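Exo-alpha-sialidase (Clostridium perfringens, PDB 2V72) carries a family 32 carbohydrate-binding module, the part modelled here, which binds galactose and probably helps hold the sialidase toxin on galactose-bearing glycans. Local coordinates at residues 8-13 and 138-143; 22-28 and 40-45; 53-59 and 119-125; 60-66 and 116-120. All blocks are in the same frame, centred on the assembly; numbering follows the deposited sequence.

Contact 1: 8-13 and 138-143. With CA (calcium ion), chain B.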
# COMPACT_ATOMS: atom_id res chain seq x y z
N GLU A 8 -17.67 -6.14 8.69
CA GLU A 8 -16.25 -6.07 8.35
C GLU A 8 -15.61 -5.14 9.37
O GLU A 8 -16.27 -4.24 9.90
CB GLU A 8 -16.06 -5.55 6.92
CG GLU A 8 -14.76 -5.99 6.25
CD GLU A 8 -14.64 -5.51 4.80
OE1 GLU A 8 -15.43 -4.63 4.38
OE2 GLU A 8 -13.74 -6.01 4.08
N THR A 9 -14.34 -5.38 9.67
CA THR A 9 -13.65 -4.68 10.76
C THR A 9 -12.31 -4.12 10.29
O THR A 9 -11.55 -4.79 9.58
CB THR A 9 -13.42 -5.63 11.97
OG1 THR A 9 -14.64 -6.33 12.28
CG2 THR A 9 -12.97 -4.86 13.21
N ALA A 10 -12.01 -2.89 10.70
CA ALA A 10 -10.77 -2.22 10.33
C ALA A 10 -9.67 -2.54 11.34
O ALA A 10 -9.84 -2.34 12.54
CB ALA A 10 -10.98 -0.72 10.24
N ILE A 11 -8.54 -3.05 10.85
CA ILE A 11 -7.37 -3.25 11.69
C ILE A 11 -6.80 -1.87 12.08
O ILE A 11 -6.55 -1.04 11.20
CB ILE A 11 -6.27 -4.12 11.01
CG1 ILE A 11 -6.83 -5.51 10.66
CG2 ILE A 11 -5.03 -4.24 11.91
CD1 ILE A 11 -6.02 -6.27 9.61
N PRO A 12 -6.64 -1.62 13.39
CA PRO A 12 -6.05 -0.36 13.81
C PRO A 12 -4.67 -0.18 13.18
O PRO A 12 -3.84 -1.09 13.23
CB PRO A 12 -5.94 -0.51 15.33
CG PRO A 12 -6.95 -1.55 15.69
CD PRO A 12 -6.97 -2.48 14.53
N GLN A 13 -4.47 0.99 12.56
CA GLN A 13 -3.22 1.35 11.92
C GLN A 13 -2.10 1.54 12.94
O GLN A 13 -0.92 1.39 12.60
CB GLN A 13 -3.40 2.63 11.09
CG GLN A 13 -4.20 2.45 9.80
CD GLN A 13 -4.30 3.73 8.98
OE1 GLN A 13 -4.57 4.79 9.52
NE2 GLN A 13 -4.09 3.62 7.68
N GLU A 138 -2.98 6.87 2.24
CA GLU A 138 -3.51 6.01 3.30
C GLU A 138 -3.69 4.55 2.85
O GLU A 138 -4.08 4.28 1.72
CB GLU A 138 -4.84 6.54 3.85
CG GLU A 138 -4.72 7.63 4.89
CD GLU A 138 -3.94 7.20 6.10
OE1 GLU A 138 -4.38 6.27 6.82
OE2 GLU A 138 -2.88 7.81 6.35
N LEU A 139 -3.39 3.63 3.76
CA LEU A 139 -3.59 2.21 3.53
C LEU A 139 -4.30 1.60 4.72
O LEU A 139 -3.84 1.71 5.86
CB LEU A 139 -2.25 1.50 3.27
CG LEU A 139 -2.44 0.06 2.79
CD1 LEU A 139 -1.51 -0.27 1.64
CD2 LEU A 139 -2.31 -0.95 3.93
N ASN A 140 -5.43 0.96 4.44
CA ASN A 140 -6.23 0.32 5.47
C ASN A 140 -6.45 -1.14 5.15
O ASN A 140 -6.51 -1.53 3.97
CB ASN A 140 -7.56 1.06 5.63
CG ASN A 140 -7.40 2.38 6.34
OD1 ASN A 140 -7.32 2.42 7.57
ND2 ASN A 140 -7.34 3.46 5.57
N VAL A 141 -6.56 -1.96 6.19
CA VAL A 141 -6.70 -3.40 6.01
C VAL A 141 -7.89 -3.87 6.82
O VAL A 141 -8.03 -3.52 7.99
CB VAL A 141 -5.42 -4.20 6.40
CG1 VAL A 141 -5.52 -5.64 5.92
CG2 VAL A 141 -4.17 -3.55 5.79
N TYR A 142 -8.76 -4.64 6.18
CA TYR A 142 -10.01 -5.00 6.81
C TYR A 142 -10.10 -6.49 7.02
O TYR A 142 -9.61 -7.27 6.20
CB TYR A 142 -11.18 -4.47 5.97
CG TYR A 142 -11.17 -2.97 5.87
CD1 TYR A 142 -10.43 -2.32 4.88
CD2 TYR A 142 -11.87 -2.19 6.79
CE1 TYR A 142 -10.40 -0.94 4.79
CE2 TYR A 142 -11.85 -0.80 6.71
CZ TYR A 142 -11.11 -0.19 5.72
OH TYR A 142 -11.09 1.18 5.64
N GLU A 143 -10.68 -6.87 8.16
CA GLU A 143 -11.01 -8.27 8.45
C GLU A 143 -12.53 -8.42 8.43
O GLU A 143 -13.06 -9.50 8.72
CB GLU A 143 -10.47 -8.71 9.83
CG GLU A 143 -8.98 -8.46 10.06
CD GLU A 143 -8.43 -9.30 11.21
OE1 GLU A 143 -8.20 -10.52 11.00
OE2 GLU A 143 -8.22 -8.75 12.32
CA CA B . -1.34 9.46 5.52
O HOH W 1 -6.70 -0.48 8.59

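Contact 2: 22-28 and 40-45. With GAL (beta-D-galactopyranose), chain C.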
# COMPACT_ATOMS: atom_id res chain seq x y z
N SER A 22 11.84 2.57 -1.21
CA SER A 22 12.15 3.94 -1.60
C SER A 22 11.19 4.90 -0.91
O SER A 22 9.97 4.68 -0.92
CB SER A 22 12.04 4.13 -3.11
OG SER A 22 12.38 5.46 -3.47
N GLU A 23 11.75 5.94 -0.30
CA GLU A 23 10.94 6.96 0.35
C GLU A 23 11.63 8.31 0.37
O GLU A 23 12.83 8.42 0.71
CB GLU A 23 10.46 6.52 1.75
CG GLU A 23 11.54 6.21 2.79
CD GLU A 23 11.11 5.15 3.81
OE1 GLU A 23 10.07 5.33 4.48
OE2 GLU A 23 11.82 4.13 3.97
N GLU A 24 10.89 9.33 -0.03
CA GLU A 24 11.29 10.71 0.14
C GLU A 24 11.29 10.99 1.63
O GLU A 24 10.40 10.52 2.35
CB GLU A 24 10.32 11.64 -0.59
CG GLU A 24 10.69 13.13 -0.52
CD GLU A 24 12.09 13.44 -1.06
OE1 GLU A 24 12.48 12.91 -2.12
OE2 GLU A 24 12.79 14.23 -0.40
N GLY A 25 12.29 11.74 2.10
CA GLY A 25 12.43 12.08 3.51
C GLY A 25 11.16 12.64 4.12
O GLY A 25 10.77 12.29 5.23
N GLN A 26 10.52 13.52 3.36
CA GLN A 26 9.24 14.15 3.72
C GLN A 26 8.06 13.16 3.68
O GLN A 26 7.07 13.34 4.39
CB GLN A 26 8.99 15.30 2.73
CG GLN A 26 7.63 15.93 2.76
CD GLN A 26 7.49 17.03 1.73
OE1 GLN A 26 8.43 17.81 1.50
NE2 GLN A 26 6.33 17.12 1.12
N ASP A 27 8.17 12.13 2.83
CA ASP A 27 7.11 11.15 2.61
C ASP A 27 7.53 9.73 2.99
O ASP A 27 7.70 8.89 2.11
CB ASP A 27 6.70 11.17 1.13
CG ASP A 27 6.22 12.53 0.67
OD1 ASP A 27 5.78 13.33 1.51
OD2 ASP A 27 6.29 12.80 -0.55
N PRO A 28 7.70 9.46 4.30
CA PRO A 28 8.14 8.12 4.70
C PRO A 28 7.01 7.08 4.63
O PRO A 28 5.84 7.44 4.59
CB PRO A 28 8.56 8.32 6.16
CG PRO A 28 7.70 9.44 6.64
CD PRO A 28 7.49 10.35 5.46
N MET A 40 1.46 11.42 2.79
CA MET A 40 1.62 10.23 1.95
C MET A 40 2.98 9.56 2.07
O MET A 40 3.96 10.20 2.48
CB MET A 40 1.39 10.61 0.49
CG MET A 40 2.44 11.53 -0.10
SD MET A 40 1.97 12.07 -1.74
CE MET A 40 1.00 13.53 -1.32
N TRP A 41 3.03 8.28 1.71
CA TRP A 41 4.27 7.63 1.33
C TRP A 41 4.50 7.95 -0.13
O TRP A 41 3.57 7.93 -0.94
CB TRP A 41 4.22 6.10 1.53
CG TRP A 41 5.33 5.40 0.79
CD1 TRP A 41 6.67 5.49 1.05
CD2 TRP A 41 5.20 4.53 -0.36
NE1 TRP A 41 7.38 4.73 0.14
CE2 TRP A 41 6.51 4.13 -0.73
CE3 TRP A 41 4.12 4.05 -1.10
CZ2 TRP A 41 6.77 3.28 -1.80
CZ3 TRP A 41 4.37 3.20 -2.17
CH2 TRP A 41 5.69 2.82 -2.51
N HIS A 42 5.75 8.26 -0.48
CA HIS A 42 6.08 8.62 -1.85
C HIS A 42 7.54 8.23 -2.04
O HIS A 42 8.37 8.43 -1.14
CB HIS A 42 5.88 10.12 -2.04
CG HIS A 42 5.86 10.59 -3.46
ND1 HIS A 42 6.91 10.40 -4.32
CD2 HIS A 42 4.94 11.31 -4.15
CE1 HIS A 42 6.63 10.95 -5.49
NE2 HIS A 42 5.44 11.51 -5.41
N THR A 43 7.85 7.65 -3.20
CA THR A 43 9.23 7.31 -3.54
C THR A 43 10.02 8.61 -3.69
O THR A 43 9.43 9.69 -3.72
CB THR A 43 9.31 6.43 -4.80
OG1 THR A 43 8.72 7.11 -5.91
CG2 THR A 43 8.59 5.08 -4.56
N LYS A 44 11.35 8.53 -3.76
CA LYS A 44 12.14 9.77 -3.73
C LYS A 44 11.97 10.64 -4.96
O LYS A 44 12.09 10.18 -6.10
CB LYS A 44 13.61 9.56 -3.34
CG LYS A 44 14.39 8.55 -4.11
CD LYS A 44 15.83 8.42 -3.53
CE LYS A 44 15.82 8.10 -2.03
NZ LYS A 44 17.20 7.96 -1.46
N TRP A 45 11.68 11.90 -4.70
CA TRP A 45 11.28 12.88 -5.71
C TRP A 45 12.27 13.04 -6.86
O TRP A 45 11.86 13.37 -7.97
CB TRP A 45 11.05 14.23 -5.04
CG TRP A 45 9.91 14.29 -4.05
CD1 TRP A 45 9.13 13.25 -3.59
CD2 TRP A 45 9.45 15.46 -3.37
NE1 TRP A 45 8.22 13.71 -2.67
CE2 TRP A 45 8.39 15.07 -2.52
CE3 TRP A 45 9.82 16.81 -3.40
CZ2 TRP A 45 7.70 15.98 -1.71
CZ3 TRP A 45 9.13 17.71 -2.60
CH2 TRP A 45 8.08 17.30 -1.76
C1 GAL C . 5.98 17.53 -6.57
C2 GAL C . 4.93 16.81 -5.72
C3 GAL C . 5.58 15.75 -4.83
C4 GAL C . 6.56 14.86 -5.59
C5 GAL C . 7.52 15.69 -6.44
C6 GAL C . 8.39 14.78 -7.30
O1 GAL C . 5.32 18.34 -7.51
O2 GAL C . 4.20 17.75 -4.96
O3 GAL C . 4.57 14.93 -4.28
O4 GAL C . 5.86 13.97 -6.43
O5 GAL C . 6.78 16.59 -7.27
O6 GAL C . 9.49 15.51 -7.81
O HOH W 2 3.75 13.20 3.36

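Contact 3: 53-59 and 119-125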
# COMPACT_ATOMS: atom_id res chain seq x y z
N GLN A 53 9.01 -0.31 -7.07
CA GLN A 53 9.32 -0.07 -5.67
C GLN A 53 8.09 -0.52 -4.89
O GLN A 53 7.01 -0.63 -5.48
CB GLN A 53 9.63 1.41 -5.39
CG GLN A 53 10.84 1.98 -6.14
CD GLN A 53 12.18 1.39 -5.68
OE1 GLN A 53 12.37 1.06 -4.51
NE2 GLN A 53 13.12 1.27 -6.62
N SER A 54 8.24 -0.77 -3.59
CA SER A 54 7.17 -1.37 -2.82
C SER A 54 7.03 -0.77 -1.42
O SER A 54 7.96 -0.14 -0.92
CB SER A 54 7.38 -2.88 -2.70
OG SER A 54 8.55 -3.16 -1.95
N LEU A 55 5.86 -0.97 -0.83
CA LEU A 55 5.58 -0.58 0.55
C LEU A 55 5.12 -1.82 1.28
O LEU A 55 4.16 -2.48 0.86
CB LEU A 55 4.51 0.51 0.60
CG LEU A 55 3.82 0.83 1.94
CD1 LEU A 55 4.70 1.67 2.85
CD2 LEU A 55 2.48 1.53 1.73
N SER A 56 5.82 -2.18 2.36
CA SER A 56 5.42 -3.32 3.17
C SER A 56 4.80 -2.79 4.43
O SER A 56 5.33 -1.86 5.05
CB SER A 56 6.62 -4.22 3.51
OG SER A 56 7.23 -4.71 2.33
N VAL A 57 3.67 -3.38 4.80
CA VAL A 57 2.98 -3.03 6.02
C VAL A 57 2.80 -4.28 6.86
O VAL A 57 2.09 -5.23 6.47
CB VAL A 57 1.60 -2.37 5.72
CG1 VAL A 57 0.89 -2.00 7.01
CG2 VAL A 57 1.77 -1.14 4.83
N ASN A 58 3.46 -4.30 8.01
CA ASN A 58 3.30 -5.37 8.98
C ASN A 58 2.04 -5.12 9.79
O ASN A 58 1.78 -3.98 10.20
CB ASN A 58 4.52 -5.48 9.89
CG ASN A 58 4.48 -6.71 10.75
OD1 ASN A 58 3.87 -6.73 11.82
ND2 ASN A 58 5.16 -7.77 10.29
N LEU A 59 1.28 -6.18 10.02
CA LEU A 59 -0.08 -6.04 10.56
C LEU A 59 -0.15 -6.19 12.07
O LEU A 59 -1.20 -5.92 12.67
CB LEU A 59 -1.03 -7.02 9.85
CG LEU A 59 -1.10 -6.95 8.32
CD1 LEU A 59 -1.98 -8.05 7.77
CD2 LEU A 59 -1.57 -5.58 7.81
N ALA A 119 -2.61 -13.45 6.81
CA ALA A 119 -1.43 -12.61 6.57
C ALA A 119 -1.02 -11.85 7.82
O ALA A 119 -1.87 -11.29 8.52
CB ALA A 119 -1.69 -11.64 5.42
N GLU A 120 0.28 -11.85 8.11
CA GLU A 120 0.87 -11.02 9.17
C GLU A 120 1.41 -9.71 8.60
O GLU A 120 1.67 -8.75 9.33
CB GLU A 120 2.03 -11.74 9.87
CG GLU A 120 2.10 -13.25 9.71
CD GLU A 120 3.53 -13.76 9.74
OE1 GLU A 120 3.99 -14.31 8.71
OE2 GLU A 120 4.21 -13.60 10.77
N GLU A 121 1.61 -9.69 7.28
CA GLU A 121 2.22 -8.57 6.59
C GLU A 121 1.72 -8.53 5.14
O GLU A 121 1.43 -9.57 4.56
CB GLU A 121 3.75 -8.70 6.62
CG GLU A 121 4.51 -7.45 6.22
CD GLU A 121 5.99 -7.52 6.54
OE1 GLU A 121 6.80 -7.41 5.59
OE2 GLU A 121 6.35 -7.68 7.73
N ILE A 122 1.61 -7.32 4.59
CA ILE A 122 1.20 -7.13 3.19
C ILE A 122 2.18 -6.22 2.47
O ILE A 122 2.70 -5.26 3.04
CB ILE A 122 -0.21 -6.50 3.09
CG1 ILE A 122 -1.23 -7.35 3.86
CG2 ILE A 122 -0.64 -6.37 1.63
CD1 ILE A 122 -2.48 -6.61 4.19
N LYS A 123 2.43 -6.52 1.20
CA LYS A 123 3.36 -5.75 0.40
C LYS A 123 2.69 -5.27 -0.88
O LYS A 123 2.24 -6.07 -1.70
CB LYS A 123 4.58 -6.62 0.06
CG LYS A 123 5.77 -5.88 -0.51
CD LYS A 123 6.74 -6.88 -1.11
CE LYS A 123 8.15 -6.35 -1.16
NZ LYS A 123 9.10 -7.38 -1.69
N ILE A 124 2.63 -3.96 -1.04
CA ILE A 124 2.13 -3.37 -2.28
C ILE A 124 3.32 -2.95 -3.14
O ILE A 124 4.11 -2.08 -2.74
CB ILE A 124 1.22 -2.13 -2.03
CG1 ILE A 124 0.23 -2.36 -0.88
CG2 ILE A 124 0.53 -1.69 -3.34
CD1 ILE A 124 -0.64 -3.61 -1.01
N THR A 125 3.42 -3.57 -4.31
CA THR A 125 4.48 -3.27 -5.26
C THR A 125 3.92 -2.45 -6.41
O THR A 125 2.93 -2.83 -7.04
CB THR A 125 5.15 -4.57 -5.80
OG1 THR A 125 5.75 -5.28 -4.71
CG2 THR A 125 6.21 -4.26 -6.86
O HOH W 3 6.82 -7.44 3.13

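Contact 4: 60-66 and 116-120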
# COMPACT_ATOMS: atom_id res chain seq x y z
N GLY A 60 0.96 -6.59 12.69
CA GLY A 60 1.04 -6.72 14.15
C GLY A 60 0.85 -8.14 14.65
O GLY A 60 1.56 -8.58 15.55
N LYS A 61 -0.11 -8.84 14.06
CA LYS A 61 -0.35 -10.25 14.38
C LYS A 61 -0.89 -10.98 13.15
O LYS A 61 -0.99 -10.39 12.07
CB LYS A 61 -1.29 -10.40 15.58
CG LYS A 61 -2.71 -9.88 15.40
CD LYS A 61 -3.49 -10.01 16.72
CE LYS A 61 -5.01 -9.86 16.53
NZ LYS A 61 -5.60 -10.96 15.70
N ALA A 62 -1.21 -12.27 13.30
CA ALA A 62 -1.84 -13.03 12.23
C ALA A 62 -3.29 -12.57 12.04
O ALA A 62 -4.09 -12.60 12.97
CB ALA A 62 -1.78 -14.52 12.52
N ARG A 63 -3.60 -12.12 10.83
CA ARG A 63 -4.92 -11.59 10.51
C ARG A 63 -5.56 -12.38 9.37
O ARG A 63 -4.87 -13.07 8.62
CB ARG A 63 -4.81 -10.12 10.09
CG ARG A 63 -4.01 -9.23 11.03
CD ARG A 63 -4.82 -8.78 12.23
NE ARG A 63 -4.05 -7.82 13.01
CZ ARG A 63 -4.50 -7.12 14.06
NH1 ARG A 63 -5.76 -7.26 14.49
NH2 ARG A 63 -3.68 -6.28 14.68
N LYS A 64 -6.89 -12.28 9.26
CA LYS A 64 -7.63 -12.86 8.14
C LYS A 64 -8.23 -11.72 7.31
O LYS A 64 -9.34 -11.25 7.60
CB LYS A 64 -8.74 -13.79 8.63
CG LYS A 64 -8.26 -15.10 9.22
CD LYS A 64 -9.45 -15.96 9.65
CE LYS A 64 -8.99 -17.28 10.26
NZ LYS A 64 -8.10 -18.06 9.34
N VAL A 65 -7.51 -11.28 6.29
CA VAL A 65 -7.89 -10.04 5.62
C VAL A 65 -8.84 -10.27 4.45
O VAL A 65 -8.59 -11.09 3.56
CB VAL A 65 -6.65 -9.12 5.26
CG1 VAL A 65 -5.47 -9.39 6.19
CG2 VAL A 65 -6.22 -9.24 3.81
N SER A 66 -9.96 -9.56 4.49
CA SER A 66 -10.99 -9.66 3.46
C SER A 66 -10.88 -8.54 2.43
O SER A 66 -11.35 -8.70 1.31
CB SER A 66 -12.39 -9.72 4.08
OG SER A 66 -12.53 -8.85 5.19
N PRO A 116 -11.13 -14.87 2.64
CA PRO A 116 -10.22 -14.02 3.43
C PRO A 116 -8.84 -14.66 3.62
O PRO A 116 -8.73 -15.84 3.96
CB PRO A 116 -10.93 -13.89 4.78
CG PRO A 116 -12.36 -14.26 4.51
CD PRO A 116 -12.29 -15.31 3.44
N ILE A 117 -7.80 -13.87 3.40
CA ILE A 117 -6.44 -14.39 3.41
C ILE A 117 -5.73 -14.22 4.75
O ILE A 117 -5.86 -13.19 5.41
CB ILE A 117 -5.59 -13.87 2.22
CG1 ILE A 117 -5.63 -12.34 2.14
CG2 ILE A 117 -6.10 -14.48 0.92
CD1 ILE A 117 -4.38 -11.70 1.54
N ASP A 118 -5.01 -15.26 5.15
CA ASP A 118 -4.19 -15.23 6.35
C ASP A 118 -2.91 -14.47 6.02
O ASP A 118 -2.23 -14.80 5.06
CB ASP A 118 -3.84 -16.66 6.81
CG ASP A 118 -5.06 -17.51 7.09
OD1 ASP A 118 -5.78 -17.24 8.09
OD2 ASP A 118 -5.31 -18.45 6.32
N ALA A 119 -2.61 -13.45 6.81
CA ALA A 119 -1.43 -12.61 6.57
C ALA A 119 -1.02 -11.85 7.82
O ALA A 119 -1.87 -11.29 8.52
CB ALA A 119 -1.69 -11.64 5.42
N GLU A 120 0.28 -11.85 8.11
CA GLU A 120 0.87 -11.02 9.17
C GLU A 120 1.41 -9.71 8.60
O GLU A 120 1.67 -8.75 9.33
CB GLU A 120 2.03 -11.74 9.87
CG GLU A 120 2.10 -13.25 9.71
CD GLU A 120 3.53 -13.76 9.74
OE1 GLU A 120 3.99 -14.31 8.71
OE2 GLU A 120 4.21 -13.60 10.77

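Contact 1: 8-13 and 138-143
Thr9 to Ile11 run beside the end of strand 138-142 and join it by two backbone hydrogen bonds: Glu143 N gives to Thr9 O at 2.7 Å, and Ile11 N to Val141 O at 2.9 Å. Between them Ala10 and Tyr142 form a single beta bridge. Farther along the segments separate, and a water takes over: it accepts from Val141 N at 2.8 Å and lies 2.7 Å from Ile11 O, with the amide oxygen of Asn140 also beside it.

The side-chain bonds belong to Gln13. Its chain is extended beyond CG (chi2 -178°), which carries the amide down to the strand. NE2 gives one bond to Leu139 O at 2.7 Å and another to Glu138 OE1 at 2.8 Å. Both acceptors lie in the Gln13 amide plane, while the Glu138 carboxylate is turned 73° from that plane and met on its syn side, but 31° out of its own plane. The other oxygen, Glu138 OE2, binds the calcium ion at 2.4 Å.

Apolar contacts flank the bridge. Ala10 CB touches Tyr142 CE2 at 3.6 Å, and Ile11 lays CG1 and CD1 against Val141 and the CG of Glu143, whose carboxylate goes on to Lys64 N.

Gln13 is thus a second-shell residue of the metal site: with a weak bond from Gly35 N, it probably helps fix the rotation of the carboxylate whose other oxygen binds calcium.

Contact 2: 22-28 and 40-45
The galactose pocket takes its aromatic platform, Trp45, from this contact, with Glu24 and Asp27 bracing the indole from behind and at the edge. Glu24 CG sits over the five-membered ring, 3.4 Å from its centroid, a CH-pi contact. Galactose C4 lies over the opposite face, 3.4 Å above the ring plane. Because the Glu24 chain bends at chi2 (57°), OE1 turns back to accept from Trp45 N at 2.9 Å. Trp45 NE1 points in the ring plane to Asp27 OD2 at 3.0 Å, meeting that oxygen from above the carboxylate plane. The indole is thus held from its backbone, one face and one edge, while Trp45 O accepts from galactose O6.

His42 ND1 gives to Thr43 O at 2.7 Å, which steadies the imidazole with NE2 at 2.7 Å from galactose O4. Glu24 N bonds to His42 O, and Trp41 NE1 reaches Ser22 O at 2.8 Å.

Arg73, Asn78 and Phe133 complete the pocket. Short strand 41-42 lies antiparallel to strand 135-142, and Trp41 touches both Ile136 of that strand and Leu55 of strand 53-59, so this segment, itself part of one sheet, also touches the other.

Contact 3: 53-59 and 119-125
Two flat groups, the amide of Asn58 and the carboxylate of Glu121, cross at about a right angle, their planes 67° apart. Asn58 ND2 gives a nearly straight bond (173°) to Glu121 OE2 at 2.8 Å, with the acceptor in the amide plane and the anti lone pair in use. The amide oxygen has a partner as well: OD1 accepts from Gly60 N, an Asx turn, which fixes which way round the amide sits. Glu121 OE1 is joined through a water to Ser56 OG, 2.9 Å from that water.

On the same face of the sheet the extended chain of Lys123 runs alongside two serines. Its CG passes Ser56 OG at 3.4 Å, and its CE reaches Ser54 OG at 3.3 Å.

The other face is apolar, with Leu55, Val57, Ile122 and Ile124 turned inward. Leu59 CD2 meets Ile122 CD1 at 3.9 Å.

Leu55 with Ile124 and Val57 with Ile122 are antiparallel hydrogen-bonded pairs, Val57 N to Ile122 O measuring 2.8 Å. Beyond them Leu59 N bonds to Glu120 O at 2.7 Å. Glu120 and Glu121 both face Ile89, a classic beta bulge at the corner of the chain.

A polar outer face and an aliphatic inner face, packed on Val141 and Leu139 of the opposing sheet, are characteristic of the beta-sandwich of F5/8 type C domains.

Contact 4: 60-66 and 116-120
Arg63 with Ala119 and Val65 with Ile117 form antiparallel hydrogen-bonded pairs across strands 62-66 and 116-119, whose directions are 151° apart; Val65 N to Ile117 O measures 2.7 Å and Ala119 N to Arg63 O 2.9 Å. Between them Lys64 and Asp118 make a non-hydrogen-bonded pair whose side chains stand side by side on one face. The lysine rises extended, then turns at its last torsion (chi4 -56°), which brings NZ to Asp118 OD1 at 2.8 Å. This salt bridge uses the syn lone pair of the oxygen, and OD1 also lies 3.5 Å from Lys64 CG. Both residues are exposed, so solvent probably screens the pair.

On the opposite face the contacts are mostly apolar. Val65 CG2 meets Ile117 CG1 at 3.6 Å, the two chains crossing obliquely, and Val65 CG1 is 4.5 Å from Ala119 CB.

Arg63 starts on that face with CB 3.5 Å from Ala119 O, then bends at chi2 (-81°) and leaves the partner strand. Lys61 CG lies over one face of its guanidinium group, and NH2 is held by Glu15 and by Leu59 O.

Strand 62-71 has 116-119 along one edge, where Ser66 also bonds to Phe113 of strand 109-113, and 135-142 along the other, through Tyr142. Ala119 packs on Ala88 of strand 84-90, just before the chain turns a corner at Glu120 into the other sheet.

In the fold
Contacts 1 and 4 lie 11 Å apart (all distances between centres) and share one sheet, in which strands 135-142 and 62-71 are neighbours. Contact 3 belongs to the facing sheet, 13 Å from contact 1 and 12 Å from contact 4. It meets contact 1 through the sandwich core, where Val141 packs on Ile122, and shares Ala119 and Glu120 with contact 4. Contact 2 is 22 Å from contact 1, yet its strand 41-42 borders 135-142, and its Trp41 packs on Leu55 of contact 3. Along the chain, contact 1 joins the termini and encloses the rest; contact 2 closes before 3 and 4 open. The paired termini and galactose pocket thus lie on opposite sides of the chain's centre, the calcium end of contact 1 reaching toward the pocket.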